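Tumor necrosis factor receptor superfamily member grnd (Drosophila melanogaster, PDB 6ZSY) acts as a cell-surface TNF receptor that binds the cytokine Eiger through its extracellular cysteine-rich domain, activating JNK signalling and Eiger-induced apoptosis. Local coordinates at residues I10-P13 with V14-F17; V31-N34 with Q35-N38. One frame throughout, in Å; residues are numbered along the deposited sequence. Where two conformers were deposited one is given.

Contact 1 (I10-P13 with V14-F17); sequences ICHP and VNEF
The imidazole of His12 lies flat against the side-chain amide of Asn15, the two planes only 9° apart. Asn15 ND2 sits 3.4 Å above the ring plane, over its centre, while CB of Asn15 makes a CH-pi contact with the same face, 3.9 Å from the ring centroid. At the ring edge, Val14 N donates to His12 ND1 over 3.0 Å, staying near the imidazole plane. Such a bond is consistent with ND1 carrying no proton, and together with the stacked amide it fixes the ring's rotation. With CG anti to the backbone N (chi1 -168°), the ring is set over the turn, where the 14-15 backbone and the Asn15 amide meet it. On the backbone side, His12 N makes a nearly straight hydrogen bond to Glu16 OE1 of 2.9 Å, reaching the carboxylate from its anti side. The return bond, Glu16 N to His12 O, is longer at 3.3 Å and closes an alpha-turn over Pro13, Val14 and Asn15. Glu16 OE1 also rests 3.5 Å from Cys11 CB. Cutting Glu16 back to an alanine is likely to leave His12 N without its carboxylate mate and Cys11 CB without the OE1 contact. Beyond this turn, Cys11 is joined by a disulfide to Cys25 on strand 24-27, Glu16 touches that same residue, and Phe17, at the start of strand 16-19, packs on helices 28-32 and 41-48.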
ATOM      1  N   ILE A  10     -12.024  -4.276   2.409  1.00  7.52           N
ATOM      2  CA  ILE A  10     -10.936  -4.451   3.363  0.50  7.79           C
ATOM      3  C   ILE A  10      -9.874  -5.277   2.681  1.00  7.06           C
ATOM      4  O   ILE A  10     -10.091  -6.412   2.265  1.00  8.53           O
ATOM      5  CB  ILE A  10     -11.445  -5.080   4.676  0.50  9.15           C
ATOM      6  CG1 ILE A  10     -12.481  -4.199   5.389  0.50 11.95           C
ATOM      7  CG2 ILE A  10     -10.275  -5.409   5.604  0.50 14.77           C
ATOM      8  CD1 ILE A  10     -12.025  -2.758   5.576  0.50 16.09           C
ATOM      9  N   CYS A  11      -8.705  -4.690   2.523  1.00  7.36           N
ATOM     10  CA  CYS A  11      -7.573  -5.273   1.816  1.00  8.03           C
ATOM     11  C   CYS A  11      -6.814  -6.248   2.738  1.00  7.69           C
ATOM     12  O   CYS A  11      -7.080  -6.322   3.937  1.00  8.93           O
ATOM     13  CB  CYS A  11      -6.602  -4.174   1.346  1.00 10.00           C
ATOM     14  SG  CYS A  11      -7.384  -2.788   0.416  1.00  9.34           S
ATOM     15  N   HIS A  12      -5.863  -6.982   2.176  1.00  8.03           N
ATOM     16  CA  HIS A  12      -5.020  -7.821   3.032  1.00  8.16           C
ATOM     17  C   HIS A  12      -4.274  -6.920   4.010  1.00  7.84           C
ATOM     18  O   HIS A  12      -3.683  -5.940   3.591  1.00  9.23           O
ATOM     19  CB  HIS A  12      -4.011  -8.606   2.173  1.00  9.12           C
ATOM     20  CG  HIS A  12      -3.316  -9.674   2.888  1.00 10.02           C
ATOM     21  ND1 HIS A  12      -2.330  -9.448   3.862  1.00 10.04           N
ATOM     22  CD2 HIS A  12      -3.466 -11.022   2.761  1.00 12.64           C
ATOM     23  CE1 HIS A  12      -1.940 -10.631   4.285  1.00 12.80           C
ATOM     24  NE2 HIS A  12      -2.601 -11.593   3.636  1.00 14.32           N
ATOM     25  N   PRO A  13      -4.266  -7.219   5.294  1.00  9.16           N
ATOM     26  CA  PRO A  13      -3.686  -6.264   6.262  1.00 10.60           C
ATOM     27  C   PRO A  13      -2.182  -6.130   6.176  1.00  9.41           C
ATOM     28  O   PRO A  13      -1.648  -5.116   6.632  1.00 12.50           O
ATOM     29  CB  PRO A  13      -4.079  -6.850   7.641  1.00 14.84           C
ATOM     30  CG  PRO A  13      -4.364  -8.287   7.365  1.00 16.35           C
ATOM     31  CD  PRO A  13      -4.966  -8.387   5.956  1.00 13.34           C
ATOM     32  N   VAL A  14      -1.497  -7.125   5.654  1.00  9.01           N
ATOM     33  CA  VAL A  14      -0.022  -7.070   5.555  1.00 10.13           C
ATOM     34  C   VAL A  14       0.409  -6.830   4.166  1.00  9.59           C
ATOM     35  O   VAL A  14       1.319  -6.029   3.816  1.00 12.25           O
ATOM     36  CB  VAL A  14       0.580  -8.384   6.113  1.00 10.92           C
ATOM     37  CG1 VAL A  14       2.103  -8.378   5.901  1.00 15.92           C
ATOM     38  CG2 VAL A  14       0.222  -8.535   7.581  1.00 12.60           C
ATOM     39  N   ASN A  15      -0.184  -7.517   3.185  1.00  8.72           N
ATOM     40  CA  ASN A  15       0.310  -7.534   1.832  1.00  9.16           C
ATOM     41  C   ASN A  15      -0.181  -6.364   0.998  1.00  7.80           C
ATOM     42  O   ASN A  15       0.374  -6.146  -0.069  1.00  8.94           O
ATOM     43  CB  ASN A  15      -0.101  -8.839   1.101  1.00 11.98           C
ATOM     44  CG  ASN A  15       0.535 -10.027   1.706  1.00 15.20           C
ATOM     45  OD1 ASN A  15       1.519  -9.962   2.439  1.00 19.71           O
ATOM     46  ND2 ASN A  15      -0.045 -11.182   1.383  1.00 22.61           N
ATOM     47  N   GLU A  16      -1.221  -5.692   1.466  1.00  7.16           N
ATOM     48  CA  GLU A  16      -1.856  -4.629   0.691  1.00  7.05           C
ATOM     49  C   GLU A  16      -2.123  -3.431   1.567  1.00  6.35           C
ATOM     50  O   GLU A  16      -2.070  -3.503   2.789  1.00  7.25           O
ATOM     51  CB  GLU A  16      -3.190  -5.139   0.108  1.00  7.47           C
ATOM     52  CG  GLU A  16      -3.037  -6.237  -0.927  1.00  8.50           C
ATOM     53  CD  GLU A  16      -4.389  -6.745  -1.399  1.00  9.63           C
ATOM     54  OE1 GLU A  16      -5.368  -6.736  -0.671  1.00 10.19           O
ATOM     55  OE2 GLU A  16      -4.495  -7.083  -2.606  1.00 17.18           O
ATOM     56  N   PHE A  17      -2.495  -2.337   0.891  1.00  6.56           N
ATOM     57  CA  PHE A  17      -3.071  -1.190   1.563  1.00  6.88           C
ATOM     58  C   PHE A  17      -4.155  -0.621   0.641  1.00  6.41           C
ATOM     59  O   PHE A  17      -4.102  -0.762  -0.557  1.00  7.18           O
ATOM     60  CB  PHE A  17      -2.068  -0.115   1.953  1.00  7.42           C
ATOM     61  CG  PHE A  17      -1.441   0.615   0.772  1.00  7.74           C
ATOM     62  CD1 PHE A  17      -0.502  -0.024  -0.045  1.00  8.76           C
ATOM     63  CD2 PHE A  17      -1.796   1.917   0.505  1.00  9.47           C
ATOM     64  CE1 PHE A  17       0.049   0.662  -1.129  1.00 10.98           C
ATOM     65  CE2 PHE A  17      -1.226   2.574  -0.566  1.00 11.17           C
ATOM     66  CZ  PHE A  17      -0.301   1.961  -1.390  1.00 11.88           C
TER

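Contact 2 (V31-N34 with Q35-N38); sequences VCNN and QTHN
Asn33, the first residue to leave helical geometry after helix 28-32, turns its side chain back on the chain and accepts a hydrogen bond from Gln35 N at OD1, 2.9 Å long. Having CG anti to the backbone N (chi1 175°) places the amide alongside the turn, with Gln35 N approaching from above the carbonyl plane and Thr36 CG2 lying 3.6 Å from Asn33 ND2. The side-chain oxygen meeting the amide two residues on makes this an Asx turn. It overlaps a type I beta turn from Asn33 to Thr36, closed by the 3.1 Å bond from Thr36 N to Asn33 O. The hydroxyl of Thr36 is tucked between its own backbone N and carbonyl carbon (chi1 72°); there OG1 hydrogen-bonds to Glu30 O in the helix before, and also comes within 3.1 Å of Asn33 O. On the outer side of the turn, Asn34 and Gln35 run side by side. Gln35 folds back at chi2, bringing NE2 to Asn34 OD1 for a bond of 2.8 Å, again from above the acceptor's carbonyl plane, the two amides being 67° apart. Asn34, Gln35 and Thr36 form an N-glycosylation sequon, so Asn34 may carry a glycan on the full receptor, although none is present in the crystal; Gln35 steadies the Asn34 amide by its oxygen, and Asn34 also touches Tyr39.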
ATOM      1  N   VAL A  31       5.182  -0.533  -3.207  1.00 12.60           N
ATOM      2  CA  VAL A  31       5.442   0.795  -2.663  0.52 11.49           C
ATOM      3  C   VAL A  31       6.669   0.851  -1.767  1.00  8.78           C
ATOM      4  O   VAL A  31       7.265   1.936  -1.599  1.00  9.55           O
ATOM      5  CB  VAL A  31       4.104   1.241  -2.027  0.52 13.19           C
ATOM      6  CG1 VAL A  31       3.862   0.599  -0.677  0.52 14.69           C
ATOM      7  CG2 VAL A  31       4.118   2.752  -1.972  0.52 14.59           C
ATOM      8  N   CYS A  32       7.012  -0.304  -1.182  1.00  8.27           N
ATOM      9  CA  CYS A  32       8.153  -0.339  -0.239  1.00  7.66           C
ATOM     10  C   CYS A  32       9.484  -0.735  -0.872  1.00  7.18           C
ATOM     11  O   CYS A  32      10.511  -0.434  -0.266  1.00  8.05           O
ATOM     12  CB  CYS A  32       7.844  -1.322   0.879  1.00  8.33           C
ATOM     13  SG  CYS A  32       6.597  -0.672   2.049  1.00  9.30           S
ATOM     14  N   ASN A  33       9.500  -1.366  -2.016  1.00  7.64           N
ATOM     15  CA  ASN A  33      10.739  -1.794  -2.645  1.00  8.08           C
ATOM     16  C   ASN A  33      11.268  -0.674  -3.506  1.00  7.64           C
ATOM     17  O   ASN A  33      10.633  -0.257  -4.466  1.00  8.43           O
ATOM     18  CB  ASN A  33      10.432  -3.067  -3.470  1.00  9.44           C
ATOM     19  CG  ASN A  33      11.633  -3.549  -4.273  1.00 10.93           C
ATOM     20  OD1 ASN A  33      12.662  -2.972  -4.345  1.00 12.28           O
ATOM     21  ND2 ASN A  33      11.336  -4.579  -5.086  1.00 16.76           N
ATOM     22  N   ASN A  34      12.467  -0.163  -3.142  1.00  7.89           N
ATOM     23  CA  ASN A  34      12.966   1.016  -3.810  1.00  8.31           C
ATOM     24  C   ASN A  34      13.502   0.722  -5.240  1.00  9.04           C
ATOM     25  O   ASN A  34      13.908   1.675  -5.916  1.00 10.80           O
ATOM     26  CB  ASN A  34      13.988   1.779  -2.972  1.00  8.47           C
ATOM     27  CG  ASN A  34      15.386   1.159  -2.949  1.00  8.14           C
ATOM     28  OD1 ASN A  34      15.629   0.117  -3.575  1.00  9.55           O
ATOM     29  ND2 ASN A  34      16.292   1.836  -2.262  1.00  9.87           N
ATOM     30  N   GLN A  35      13.379  -0.522  -5.676  1.00  8.99           N
ATOM     31  CA  GLN A  35      13.741  -0.871  -7.051  1.00 11.55           C
ATOM     32  C   GLN A  35      12.546  -0.833  -7.982  1.00 10.83           C
ATOM     33  O   GLN A  35      12.725  -1.109  -9.168  1.00 13.66           O
ATOM     34  CB  GLN A  35      14.404  -2.258  -7.097  1.00 12.97           C
ATOM     35  CG  GLN A  35      15.710  -2.218  -6.231  1.00 15.59           C
ATOM     36  CD  GLN A  35      16.682  -1.197  -6.787  1.00 19.55           C
ATOM     37  OE1 GLN A  35      17.121  -1.328  -7.923  1.00 23.50           O
ATOM     38  NE2 GLN A  35      17.075  -0.249  -5.886  1.00 18.55           N
ATOM     39  N   THR A  36      11.360  -0.474  -7.507  1.00 10.86           N
ATOM     40  CA  THR A  36      10.161  -0.500  -8.362  1.00 11.09           C
ATOM     41  C   THR A  36       9.865   0.895  -8.855  1.00 11.30           C
ATOM     42  O   THR A  36      10.274   1.910  -8.306  1.00 13.57           O
ATOM     43  CB  THR A  36       8.921  -1.017  -7.657  1.00 11.97           C
ATOM     44  OG1 THR A  36       8.545   0.029  -6.758  1.00 12.77           O
ATOM     45  CG2 THR A  36       9.208  -2.341  -6.970  1.00 13.39           C
ATOM     46  N   HIS A  37       9.022   0.936  -9.937  1.00 11.49           N
ATOM     47  CA  HIS A  37       8.564   2.155 -10.477  1.00 13.75           C
ATOM     48  C   HIS A  37       7.618   2.901  -9.572  1.00 14.10           C
ATOM     49  O   HIS A  37       7.525   4.126  -9.645  1.00 18.93           O
ATOM     50  CB  HIS A  37       7.903   1.834 -11.846  1.00 17.81           C
ATOM     51  CG  HIS A  37       6.493   1.444 -11.761  1.00 21.95           C
ATOM     52  ND1 HIS A  37       6.025   0.224 -11.376  1.00 22.60           N
ATOM     53  CD2 HIS A  37       5.427   2.213 -12.028  1.00 30.03           C
ATOM     54  CE1 HIS A  37       4.705   0.232 -11.397  1.00 25.45           C
ATOM     55  NE2 HIS A  37       4.313   1.430 -11.795  1.00 32.94           N
ATOM     56  N   ASN A  38       6.914   2.143  -8.688  1.00 13.75           N
ATOM     57  CA  ASN A  38       5.956   2.925  -7.873  0.60 15.45           C
ATOM     58  C   ASN A  38       6.337   2.966  -6.406  1.00 11.89           C
ATOM     59  O   ASN A  38       5.527   3.273  -5.543  1.00 14.00           O
ATOM     60  CB  ASN A  38       4.535   2.408  -8.080  0.60 18.51           C
ATOM     61  CG  ASN A  38       4.510   0.892  -7.993  0.60 18.19           C
ATOM     62  OD1 ASN A  38       5.562   0.289  -7.869  0.60 17.60           O
ATOM     63  ND2 ASN A  38       3.323   0.299  -8.090  0.60 21.03           N
TER

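In the fold
Contact 1 comes first along the chain, leading into the first strand of the hairpin formed by 16-19 and 24-27; contact 2 follows, where helix 28-32 gives way to the loop leading into helix 41-48. Their centres lie about 17 Å apart, on opposite sides of the centre of this small extracellular domain. They nevertheless meet in its interior: Phe17 CE1 packs 3.8 Å from Val31 CG1, in one of the two conformers of Val31. Each holds one half of a disulfide, Cys11 to Cys25 and Cys32 to Cys44; the latter and Cys28 to Cys48 both join helix 28-32 to helix 41-48. Crosslinks and a small hydrophobic core thus tie both surface turns into one cysteine-rich receptor module.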